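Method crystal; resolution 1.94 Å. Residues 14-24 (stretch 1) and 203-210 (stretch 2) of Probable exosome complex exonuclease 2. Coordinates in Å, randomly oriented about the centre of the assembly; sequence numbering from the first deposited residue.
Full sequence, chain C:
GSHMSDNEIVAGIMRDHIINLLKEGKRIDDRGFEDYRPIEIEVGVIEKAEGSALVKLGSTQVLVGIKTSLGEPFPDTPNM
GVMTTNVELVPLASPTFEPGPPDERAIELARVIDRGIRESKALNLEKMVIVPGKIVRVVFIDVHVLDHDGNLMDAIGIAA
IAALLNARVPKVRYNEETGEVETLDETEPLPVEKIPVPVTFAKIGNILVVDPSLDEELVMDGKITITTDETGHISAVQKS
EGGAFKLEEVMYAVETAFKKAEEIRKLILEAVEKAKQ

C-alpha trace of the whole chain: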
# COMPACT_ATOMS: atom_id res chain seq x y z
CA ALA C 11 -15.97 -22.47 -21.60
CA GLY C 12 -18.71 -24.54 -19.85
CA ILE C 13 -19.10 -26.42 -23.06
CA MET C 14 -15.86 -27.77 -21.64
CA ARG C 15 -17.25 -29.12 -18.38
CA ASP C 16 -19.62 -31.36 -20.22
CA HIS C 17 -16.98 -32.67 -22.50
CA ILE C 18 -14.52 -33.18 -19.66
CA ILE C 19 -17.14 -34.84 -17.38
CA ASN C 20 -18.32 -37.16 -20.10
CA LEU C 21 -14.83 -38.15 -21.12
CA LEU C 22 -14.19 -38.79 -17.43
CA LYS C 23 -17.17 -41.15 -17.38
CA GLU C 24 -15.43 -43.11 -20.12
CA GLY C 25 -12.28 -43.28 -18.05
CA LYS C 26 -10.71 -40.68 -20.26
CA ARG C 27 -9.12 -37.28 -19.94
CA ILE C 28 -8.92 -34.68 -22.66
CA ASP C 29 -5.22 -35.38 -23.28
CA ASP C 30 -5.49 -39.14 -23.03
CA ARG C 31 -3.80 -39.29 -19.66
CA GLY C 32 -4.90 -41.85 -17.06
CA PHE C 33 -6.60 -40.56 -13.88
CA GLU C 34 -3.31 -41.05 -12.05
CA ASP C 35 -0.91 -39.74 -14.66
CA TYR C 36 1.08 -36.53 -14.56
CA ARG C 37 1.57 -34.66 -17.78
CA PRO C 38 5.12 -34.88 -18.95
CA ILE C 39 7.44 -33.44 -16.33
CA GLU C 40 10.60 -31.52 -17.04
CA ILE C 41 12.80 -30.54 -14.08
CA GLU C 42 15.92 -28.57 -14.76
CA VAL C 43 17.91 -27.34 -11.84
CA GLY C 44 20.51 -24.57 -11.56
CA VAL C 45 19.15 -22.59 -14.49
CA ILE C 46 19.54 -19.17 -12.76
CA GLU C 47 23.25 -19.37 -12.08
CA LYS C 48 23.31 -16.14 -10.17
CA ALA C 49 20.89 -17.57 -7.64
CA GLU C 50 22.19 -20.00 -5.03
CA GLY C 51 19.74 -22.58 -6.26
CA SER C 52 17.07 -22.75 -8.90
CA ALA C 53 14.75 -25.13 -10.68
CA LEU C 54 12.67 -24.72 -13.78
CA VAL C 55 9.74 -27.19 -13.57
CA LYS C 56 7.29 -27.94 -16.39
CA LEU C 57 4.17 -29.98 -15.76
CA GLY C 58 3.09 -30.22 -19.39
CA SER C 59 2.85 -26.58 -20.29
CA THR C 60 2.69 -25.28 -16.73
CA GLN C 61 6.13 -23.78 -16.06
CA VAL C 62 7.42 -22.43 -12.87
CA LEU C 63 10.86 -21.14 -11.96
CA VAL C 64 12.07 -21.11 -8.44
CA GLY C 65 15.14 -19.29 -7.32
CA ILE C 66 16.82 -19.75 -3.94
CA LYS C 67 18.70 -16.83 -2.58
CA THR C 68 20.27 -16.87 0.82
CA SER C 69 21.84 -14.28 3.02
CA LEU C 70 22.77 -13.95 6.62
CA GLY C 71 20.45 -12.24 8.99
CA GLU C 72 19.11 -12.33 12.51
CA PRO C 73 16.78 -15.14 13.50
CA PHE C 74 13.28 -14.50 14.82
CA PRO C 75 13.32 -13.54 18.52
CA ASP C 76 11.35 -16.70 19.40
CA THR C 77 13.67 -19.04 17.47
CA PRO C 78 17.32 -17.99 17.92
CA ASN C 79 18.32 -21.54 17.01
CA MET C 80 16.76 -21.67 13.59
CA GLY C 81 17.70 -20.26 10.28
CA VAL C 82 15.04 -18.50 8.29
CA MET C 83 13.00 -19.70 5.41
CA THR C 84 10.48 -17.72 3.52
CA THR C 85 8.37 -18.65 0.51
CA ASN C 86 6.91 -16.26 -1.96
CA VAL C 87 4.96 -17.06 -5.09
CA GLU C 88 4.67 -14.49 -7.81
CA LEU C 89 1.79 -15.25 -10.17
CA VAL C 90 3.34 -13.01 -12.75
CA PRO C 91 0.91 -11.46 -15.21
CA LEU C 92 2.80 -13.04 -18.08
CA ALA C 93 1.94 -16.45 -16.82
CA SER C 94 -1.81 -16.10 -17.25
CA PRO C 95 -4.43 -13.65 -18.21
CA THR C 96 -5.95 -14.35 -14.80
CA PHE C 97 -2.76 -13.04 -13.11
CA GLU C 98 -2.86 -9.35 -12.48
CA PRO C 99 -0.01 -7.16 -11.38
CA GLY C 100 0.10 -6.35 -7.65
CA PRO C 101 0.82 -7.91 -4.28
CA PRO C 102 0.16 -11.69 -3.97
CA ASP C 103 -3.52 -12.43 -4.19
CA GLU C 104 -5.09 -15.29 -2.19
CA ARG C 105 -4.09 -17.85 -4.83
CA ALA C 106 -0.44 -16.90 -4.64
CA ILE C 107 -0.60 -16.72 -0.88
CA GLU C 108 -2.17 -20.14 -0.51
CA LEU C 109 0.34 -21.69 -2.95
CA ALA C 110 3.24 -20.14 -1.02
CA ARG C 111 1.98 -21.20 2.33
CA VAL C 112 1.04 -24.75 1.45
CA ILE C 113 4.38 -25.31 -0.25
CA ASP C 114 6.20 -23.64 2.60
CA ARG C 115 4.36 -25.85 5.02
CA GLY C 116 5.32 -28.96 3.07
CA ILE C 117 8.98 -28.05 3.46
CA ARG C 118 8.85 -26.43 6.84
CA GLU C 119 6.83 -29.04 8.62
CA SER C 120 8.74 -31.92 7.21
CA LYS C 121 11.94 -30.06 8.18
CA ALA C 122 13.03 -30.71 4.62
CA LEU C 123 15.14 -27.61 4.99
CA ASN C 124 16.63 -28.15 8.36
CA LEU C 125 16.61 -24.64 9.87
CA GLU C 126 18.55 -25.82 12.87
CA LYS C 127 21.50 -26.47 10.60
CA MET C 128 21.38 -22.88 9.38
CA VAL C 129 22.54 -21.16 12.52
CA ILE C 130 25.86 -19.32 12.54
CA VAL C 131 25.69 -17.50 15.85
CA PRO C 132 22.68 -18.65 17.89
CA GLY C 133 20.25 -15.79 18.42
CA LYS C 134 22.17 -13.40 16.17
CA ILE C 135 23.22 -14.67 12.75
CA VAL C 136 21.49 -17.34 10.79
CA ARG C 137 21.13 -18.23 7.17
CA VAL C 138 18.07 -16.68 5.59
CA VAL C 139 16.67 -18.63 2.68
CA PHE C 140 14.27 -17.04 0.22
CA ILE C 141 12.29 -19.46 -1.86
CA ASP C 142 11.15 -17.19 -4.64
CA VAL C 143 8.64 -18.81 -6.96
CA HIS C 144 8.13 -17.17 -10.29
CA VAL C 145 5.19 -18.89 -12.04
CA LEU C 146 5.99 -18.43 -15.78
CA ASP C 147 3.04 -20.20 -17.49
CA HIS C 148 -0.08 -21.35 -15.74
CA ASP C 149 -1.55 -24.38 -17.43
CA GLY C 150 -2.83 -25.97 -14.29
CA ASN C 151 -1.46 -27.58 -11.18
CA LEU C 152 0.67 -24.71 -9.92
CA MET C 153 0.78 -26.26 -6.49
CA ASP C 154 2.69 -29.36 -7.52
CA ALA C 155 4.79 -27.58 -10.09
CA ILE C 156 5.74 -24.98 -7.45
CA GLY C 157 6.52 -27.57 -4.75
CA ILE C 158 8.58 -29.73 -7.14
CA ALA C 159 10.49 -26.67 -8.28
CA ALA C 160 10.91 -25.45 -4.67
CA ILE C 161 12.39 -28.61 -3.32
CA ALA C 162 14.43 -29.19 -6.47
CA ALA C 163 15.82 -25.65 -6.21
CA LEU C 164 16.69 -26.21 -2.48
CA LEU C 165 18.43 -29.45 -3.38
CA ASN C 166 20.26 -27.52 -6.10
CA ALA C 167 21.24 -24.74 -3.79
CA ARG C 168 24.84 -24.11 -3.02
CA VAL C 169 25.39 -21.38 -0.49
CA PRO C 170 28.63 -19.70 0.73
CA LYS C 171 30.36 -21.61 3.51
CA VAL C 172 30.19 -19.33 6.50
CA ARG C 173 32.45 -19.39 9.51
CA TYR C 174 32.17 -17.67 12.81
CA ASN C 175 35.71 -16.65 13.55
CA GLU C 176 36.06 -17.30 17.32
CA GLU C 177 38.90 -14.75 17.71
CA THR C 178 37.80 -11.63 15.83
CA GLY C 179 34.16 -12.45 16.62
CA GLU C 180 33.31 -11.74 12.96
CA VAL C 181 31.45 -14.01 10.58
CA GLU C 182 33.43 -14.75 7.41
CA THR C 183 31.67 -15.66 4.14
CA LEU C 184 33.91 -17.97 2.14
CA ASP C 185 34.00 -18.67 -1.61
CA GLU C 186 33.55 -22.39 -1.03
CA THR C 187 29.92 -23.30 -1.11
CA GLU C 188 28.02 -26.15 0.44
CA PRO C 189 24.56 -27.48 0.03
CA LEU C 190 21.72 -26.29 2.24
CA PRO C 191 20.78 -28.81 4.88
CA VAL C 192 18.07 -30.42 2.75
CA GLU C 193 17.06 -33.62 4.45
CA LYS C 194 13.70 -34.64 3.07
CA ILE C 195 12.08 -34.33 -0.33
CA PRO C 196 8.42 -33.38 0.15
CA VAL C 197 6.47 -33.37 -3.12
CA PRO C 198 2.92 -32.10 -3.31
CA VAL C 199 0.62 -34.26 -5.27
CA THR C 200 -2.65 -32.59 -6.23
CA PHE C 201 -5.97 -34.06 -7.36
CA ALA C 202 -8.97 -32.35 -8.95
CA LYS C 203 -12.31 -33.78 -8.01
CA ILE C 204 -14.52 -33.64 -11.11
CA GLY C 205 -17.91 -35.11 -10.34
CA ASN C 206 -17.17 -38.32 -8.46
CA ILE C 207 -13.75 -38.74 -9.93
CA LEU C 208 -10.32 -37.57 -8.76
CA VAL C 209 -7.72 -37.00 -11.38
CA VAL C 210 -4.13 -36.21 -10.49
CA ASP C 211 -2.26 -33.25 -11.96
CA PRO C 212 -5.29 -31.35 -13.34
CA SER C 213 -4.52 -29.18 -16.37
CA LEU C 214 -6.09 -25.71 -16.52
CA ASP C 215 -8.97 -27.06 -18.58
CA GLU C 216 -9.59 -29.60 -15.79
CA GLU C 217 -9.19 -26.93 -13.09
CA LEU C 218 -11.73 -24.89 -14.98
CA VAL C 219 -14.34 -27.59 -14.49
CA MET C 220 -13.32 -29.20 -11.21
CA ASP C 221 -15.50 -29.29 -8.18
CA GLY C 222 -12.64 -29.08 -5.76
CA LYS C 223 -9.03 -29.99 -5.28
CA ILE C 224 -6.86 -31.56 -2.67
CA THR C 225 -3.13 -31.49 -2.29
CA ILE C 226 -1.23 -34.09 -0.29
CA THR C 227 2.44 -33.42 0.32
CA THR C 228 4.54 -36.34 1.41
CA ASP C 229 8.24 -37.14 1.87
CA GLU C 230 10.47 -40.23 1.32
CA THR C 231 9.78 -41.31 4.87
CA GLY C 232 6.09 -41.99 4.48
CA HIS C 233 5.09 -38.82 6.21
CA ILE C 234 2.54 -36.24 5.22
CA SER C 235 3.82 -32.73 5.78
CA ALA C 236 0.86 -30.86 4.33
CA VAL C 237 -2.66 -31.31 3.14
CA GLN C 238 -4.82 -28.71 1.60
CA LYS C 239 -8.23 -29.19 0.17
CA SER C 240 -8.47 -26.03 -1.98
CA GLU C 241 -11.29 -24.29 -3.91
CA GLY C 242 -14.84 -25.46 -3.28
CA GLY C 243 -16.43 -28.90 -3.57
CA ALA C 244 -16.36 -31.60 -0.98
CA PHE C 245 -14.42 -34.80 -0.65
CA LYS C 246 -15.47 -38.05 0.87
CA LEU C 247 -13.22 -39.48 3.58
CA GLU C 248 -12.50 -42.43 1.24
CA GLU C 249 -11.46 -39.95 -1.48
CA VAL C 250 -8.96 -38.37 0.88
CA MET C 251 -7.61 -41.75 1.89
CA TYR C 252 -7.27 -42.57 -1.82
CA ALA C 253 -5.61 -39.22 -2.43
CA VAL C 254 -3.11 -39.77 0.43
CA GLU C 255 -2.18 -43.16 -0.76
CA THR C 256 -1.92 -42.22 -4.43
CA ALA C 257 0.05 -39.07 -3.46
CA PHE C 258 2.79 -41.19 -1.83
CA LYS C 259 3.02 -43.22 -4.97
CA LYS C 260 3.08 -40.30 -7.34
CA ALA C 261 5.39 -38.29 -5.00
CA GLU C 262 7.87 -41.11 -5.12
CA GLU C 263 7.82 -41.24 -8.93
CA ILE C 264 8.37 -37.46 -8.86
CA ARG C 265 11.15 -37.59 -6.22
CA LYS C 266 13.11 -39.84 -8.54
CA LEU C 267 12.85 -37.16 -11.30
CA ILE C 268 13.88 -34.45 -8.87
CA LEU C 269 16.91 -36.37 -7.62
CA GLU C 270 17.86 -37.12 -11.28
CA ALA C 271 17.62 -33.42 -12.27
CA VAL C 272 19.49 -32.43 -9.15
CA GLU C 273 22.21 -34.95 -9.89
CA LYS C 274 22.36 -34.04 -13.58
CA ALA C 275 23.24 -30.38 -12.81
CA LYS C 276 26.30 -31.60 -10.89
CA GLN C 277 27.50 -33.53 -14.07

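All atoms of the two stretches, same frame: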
# COMPACT_ATOMS: atom_id res chain seq x y z
N MET C 14 -17.05 -27.02 -21.98
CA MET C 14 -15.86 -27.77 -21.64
C MET C 14 -16.13 -28.69 -20.49
O MET C 14 -15.67 -29.81 -20.51
CB MET C 14 -14.72 -26.81 -21.31
CG MET C 14 -13.41 -27.15 -21.99
SD MET C 14 -13.74 -27.63 -23.68
CE MET C 14 -14.14 -26.07 -24.47
N ARG C 15 -16.87 -28.23 -19.48
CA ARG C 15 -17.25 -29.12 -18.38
C ARG C 15 -17.89 -30.38 -18.88
O ARG C 15 -17.53 -31.47 -18.46
CB ARG C 15 -18.11 -28.48 -17.25
CG ARG C 15 -18.56 -29.54 -16.14
CD ARG C 15 -18.48 -29.08 -14.62
NE ARG C 15 -19.02 -30.15 -13.75
CZ ARG C 15 -18.43 -30.72 -12.67
NH1 ARG C 15 -19.08 -31.73 -12.05
NH2 ARG C 15 -17.23 -30.33 -12.19
N ASP C 16 -18.85 -30.23 -19.80
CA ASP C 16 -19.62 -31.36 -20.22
C ASP C 16 -18.76 -32.32 -20.96
O ASP C 16 -18.90 -33.52 -20.81
CB ASP C 16 -20.79 -30.91 -21.06
CG ASP C 16 -21.87 -30.26 -20.23
OD1 ASP C 16 -22.40 -29.22 -20.64
OD2 ASP C 16 -22.20 -30.81 -19.17
N HIS C 17 -17.84 -31.80 -21.75
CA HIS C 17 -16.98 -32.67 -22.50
C HIS C 17 -16.02 -33.40 -21.57
O HIS C 17 -15.85 -34.63 -21.66
CB HIS C 17 -16.19 -31.92 -23.54
CG HIS C 17 -15.33 -32.82 -24.37
ND1 HIS C 17 -15.83 -33.95 -24.97
CD2 HIS C 17 -14.02 -32.76 -24.67
CE1 HIS C 17 -14.86 -34.56 -25.63
NE2 HIS C 17 -13.74 -33.86 -25.46
N ILE C 18 -15.38 -32.63 -20.70
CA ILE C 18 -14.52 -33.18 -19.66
C ILE C 18 -15.26 -34.19 -18.75
O ILE C 18 -14.77 -35.29 -18.57
CB ILE C 18 -13.75 -32.09 -18.96
CG1 ILE C 18 -12.84 -31.40 -19.98
CG2 ILE C 18 -12.95 -32.62 -17.81
CD1 ILE C 18 -12.10 -30.19 -19.41
N ILE C 19 -16.44 -33.86 -18.21
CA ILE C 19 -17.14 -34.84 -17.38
C ILE C 19 -17.44 -36.12 -18.11
O ILE C 19 -17.24 -37.20 -17.56
CB ILE C 19 -18.43 -34.29 -16.78
CG1 ILE C 19 -18.12 -33.62 -15.43
CG2 ILE C 19 -19.46 -35.40 -16.55
CD1 ILE C 19 -19.30 -32.80 -14.95
N ASN C 20 -17.90 -36.02 -19.36
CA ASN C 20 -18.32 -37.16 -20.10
C ASN C 20 -17.13 -38.01 -20.46
O ASN C 20 -17.22 -39.22 -20.37
CB ASN C 20 -19.14 -36.77 -21.34
CG ASN C 20 -20.50 -36.23 -20.98
OD1 ASN C 20 -20.77 -35.94 -19.81
ND2 ASN C 20 -21.39 -36.07 -21.99
N LEU C 21 -16.05 -37.40 -20.90
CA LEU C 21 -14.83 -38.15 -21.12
C LEU C 21 -14.45 -38.88 -19.84
O LEU C 21 -14.12 -40.07 -19.88
CB LEU C 21 -13.68 -37.24 -21.51
CG LEU C 21 -13.37 -37.06 -22.98
CD1 LEU C 21 -12.17 -36.19 -23.14
CD2 LEU C 21 -13.14 -38.36 -23.65
N LEU C 22 -14.54 -38.19 -18.71
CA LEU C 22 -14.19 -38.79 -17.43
C LEU C 22 -14.99 -40.02 -17.16
O LEU C 22 -14.44 -41.02 -16.70
CB LEU C 22 -14.38 -37.82 -16.29
CG LEU C 22 -13.20 -36.96 -15.90
CD1 LEU C 22 -13.55 -36.44 -14.53
CD2 LEU C 22 -11.89 -37.73 -15.88
N LYS C 23 -16.28 -39.97 -17.48
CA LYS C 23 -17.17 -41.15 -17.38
C LYS C 23 -16.69 -42.34 -18.21
O LYS C 23 -16.99 -43.50 -17.90
CB LYS C 23 -18.60 -40.78 -17.80
CG LYS C 23 -19.48 -40.19 -16.67
CD LYS C 23 -18.80 -39.11 -15.85
CE LYS C 23 -19.78 -38.47 -14.83
NZ LYS C 23 -21.09 -38.10 -15.45
N GLU C 24 -15.92 -42.06 -19.25
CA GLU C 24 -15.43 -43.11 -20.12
C GLU C 24 -13.99 -43.44 -19.78
O GLU C 24 -13.29 -44.11 -20.55
CB GLU C 24 -15.56 -42.69 -21.59
CG GLU C 24 -16.95 -42.19 -21.97
CD GLU C 24 -16.99 -41.62 -23.38
OE1 GLU C 24 -16.73 -42.41 -24.32
OE2 GLU C 24 -17.26 -40.40 -23.53
N LYS C 203 -11.11 -32.99 -8.00
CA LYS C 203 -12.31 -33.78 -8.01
C LYS C 203 -13.22 -33.18 -9.06
O LYS C 203 -13.57 -31.98 -9.01
CB LYS C 203 -12.97 -33.76 -6.64
CG LYS C 203 -14.32 -34.41 -6.60
CD LYS C 203 -14.66 -34.79 -5.17
CE LYS C 203 -16.02 -35.47 -5.12
NZ LYS C 203 -16.27 -35.88 -3.71
N ILE C 204 -13.57 -34.00 -10.05
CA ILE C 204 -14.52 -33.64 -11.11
C ILE C 204 -15.66 -34.65 -11.09
O ILE C 204 -15.46 -35.82 -11.40
CB ILE C 204 -13.83 -33.64 -12.48
CG1 ILE C 204 -12.55 -32.78 -12.40
CG2 ILE C 204 -14.79 -33.19 -13.58
CD1 ILE C 204 -11.70 -32.75 -13.69
N GLY C 205 -16.83 -34.19 -10.68
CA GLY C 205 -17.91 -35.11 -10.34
C GLY C 205 -17.45 -36.05 -9.24
O GLY C 205 -16.98 -35.61 -8.18
N ASN C 206 -17.54 -37.35 -9.48
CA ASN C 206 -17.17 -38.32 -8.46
C ASN C 206 -15.81 -38.92 -8.71
O ASN C 206 -15.49 -39.99 -8.22
CB ASN C 206 -18.25 -39.38 -8.32
CG ASN C 206 -19.43 -38.88 -7.52
OD1 ASN C 206 -19.32 -37.89 -6.78
ND2 ASN C 206 -20.57 -39.54 -7.67
N ILE C 207 -15.00 -38.21 -9.47
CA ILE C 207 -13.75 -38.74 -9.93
C ILE C 207 -12.62 -37.78 -9.56
O ILE C 207 -12.69 -36.57 -9.84
CB ILE C 207 -13.80 -38.91 -11.46
CG1 ILE C 207 -14.63 -40.12 -11.83
CG2 ILE C 207 -12.42 -39.11 -11.98
CD1 ILE C 207 -15.17 -40.04 -13.23
N LEU C 208 -11.55 -38.32 -8.95
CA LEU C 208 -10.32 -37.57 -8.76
C LEU C 208 -9.31 -37.91 -9.80
O LEU C 208 -9.09 -39.06 -10.14
CB LEU C 208 -9.67 -37.79 -7.39
CG LEU C 208 -10.44 -37.76 -6.06
CD1 LEU C 208 -9.55 -37.34 -4.96
CD2 LEU C 208 -11.70 -36.92 -6.04
N VAL C 209 -8.62 -36.88 -10.25
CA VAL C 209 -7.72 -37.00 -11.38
C VAL C 209 -6.48 -36.22 -10.92
O VAL C 209 -6.57 -35.05 -10.46
CB VAL C 209 -8.50 -36.38 -12.53
CG1 VAL C 209 -8.15 -34.88 -12.87
CG2 VAL C 209 -8.86 -37.30 -13.64
N VAL C 210 -5.32 -36.86 -10.97
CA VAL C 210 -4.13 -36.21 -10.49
C VAL C 210 -3.58 -35.27 -11.56
O VAL C 210 -3.80 -35.46 -12.78
CB VAL C 210 -3.05 -37.23 -10.07
CG1 VAL C 210 -2.48 -37.84 -11.28
CG2 VAL C 210 -1.92 -36.51 -9.34

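The most unusual feature of this contact is that no hydrogen bond crosses it, although an arginine guanidinium sits beside a tight turn. Arg15 NH1 comes within 3.6 Å of Gly205 N, but the guanidinium NH1 and the backbone amide N are both donors, so the pair is a packing contact. NH1 and NH2 are both hydrogen-bonded elsewhere in the structure, so the guanidinium can rest here without an acceptor from the hairpin. It meets the turn obliquely, with Arg15 NH2 4.0 Å from Ile204 CG2. The CA-to-CB bond of Arg15 points sideways; a long side chain, with chi1 and chi3 both t, brings its end nearer.

The turn itself is type II', running from Ile204 to Ile207. Two backbone hydrogen bonds join its ends: Ile204 N to Ile207 O at 2.7 Å and Ile207 N to Ile204 O at 3.1 Å. Gly205 has phi/psi of 58/-124°, and positive phi by itself favours glycine. An ideal CB on Gly205 would point toward the helix, 4.3 Å from Arg15 NH1 and 4.4 Å from Lys23 CE, distances that do not in themselves amount to a clash.

The side-chain packing in the remainder of the contact is mostly apolar. The helix crosses strand 207-210 nearly at right angles, at 97° with a closest axial approach of 10.5 Å, and the two stretches bury 367 Å² in total. Leu22 gives up the most area, 90 Å², and its CA-to-CB bond points toward the strands. Leu22 CD1 lies 3.5 Å from Ile204 CB and 3.9 Å from Ile207 CG2, while Leu22 CD2 reaches Val209 CG2 at 3.8 Å. One leucine thus touches three residues of the hairpin, all of which direct CB toward the helix. Lys203 and Leu208 point away, in keeping with the alternation of side chains along a strand.

Ile204, with 78 Å² covered, is the counterpart on the hairpin. Besides Leu22, it meets Ile19, with Ile204 CG2 3.8 Å from Ile19 CG1, and Ile18, with Ile204 CD1 4.3 Å from Ile18 CG2. Arg15, Ile18, Ile19 and Leu22 follow the i, i+3, i+4, i+7 spacing that gathers residues along one side of a helix, and all four contact Ile204.

Ile207 also packs against the helix backbone: Ile207 CD1 is 3.7 Å from Leu22 O. Ile207 CD1 lies 4.4 Å from Lys23 N, which is already hydrogen-bonded to Ile19 O at 2.9 Å. With no hydrogen bond across it, the contact rests on close packing; the helix backbone carries its own i to i+4 hydrogen bonds, and the turn is closed by the pair between Ile204 and Ile207.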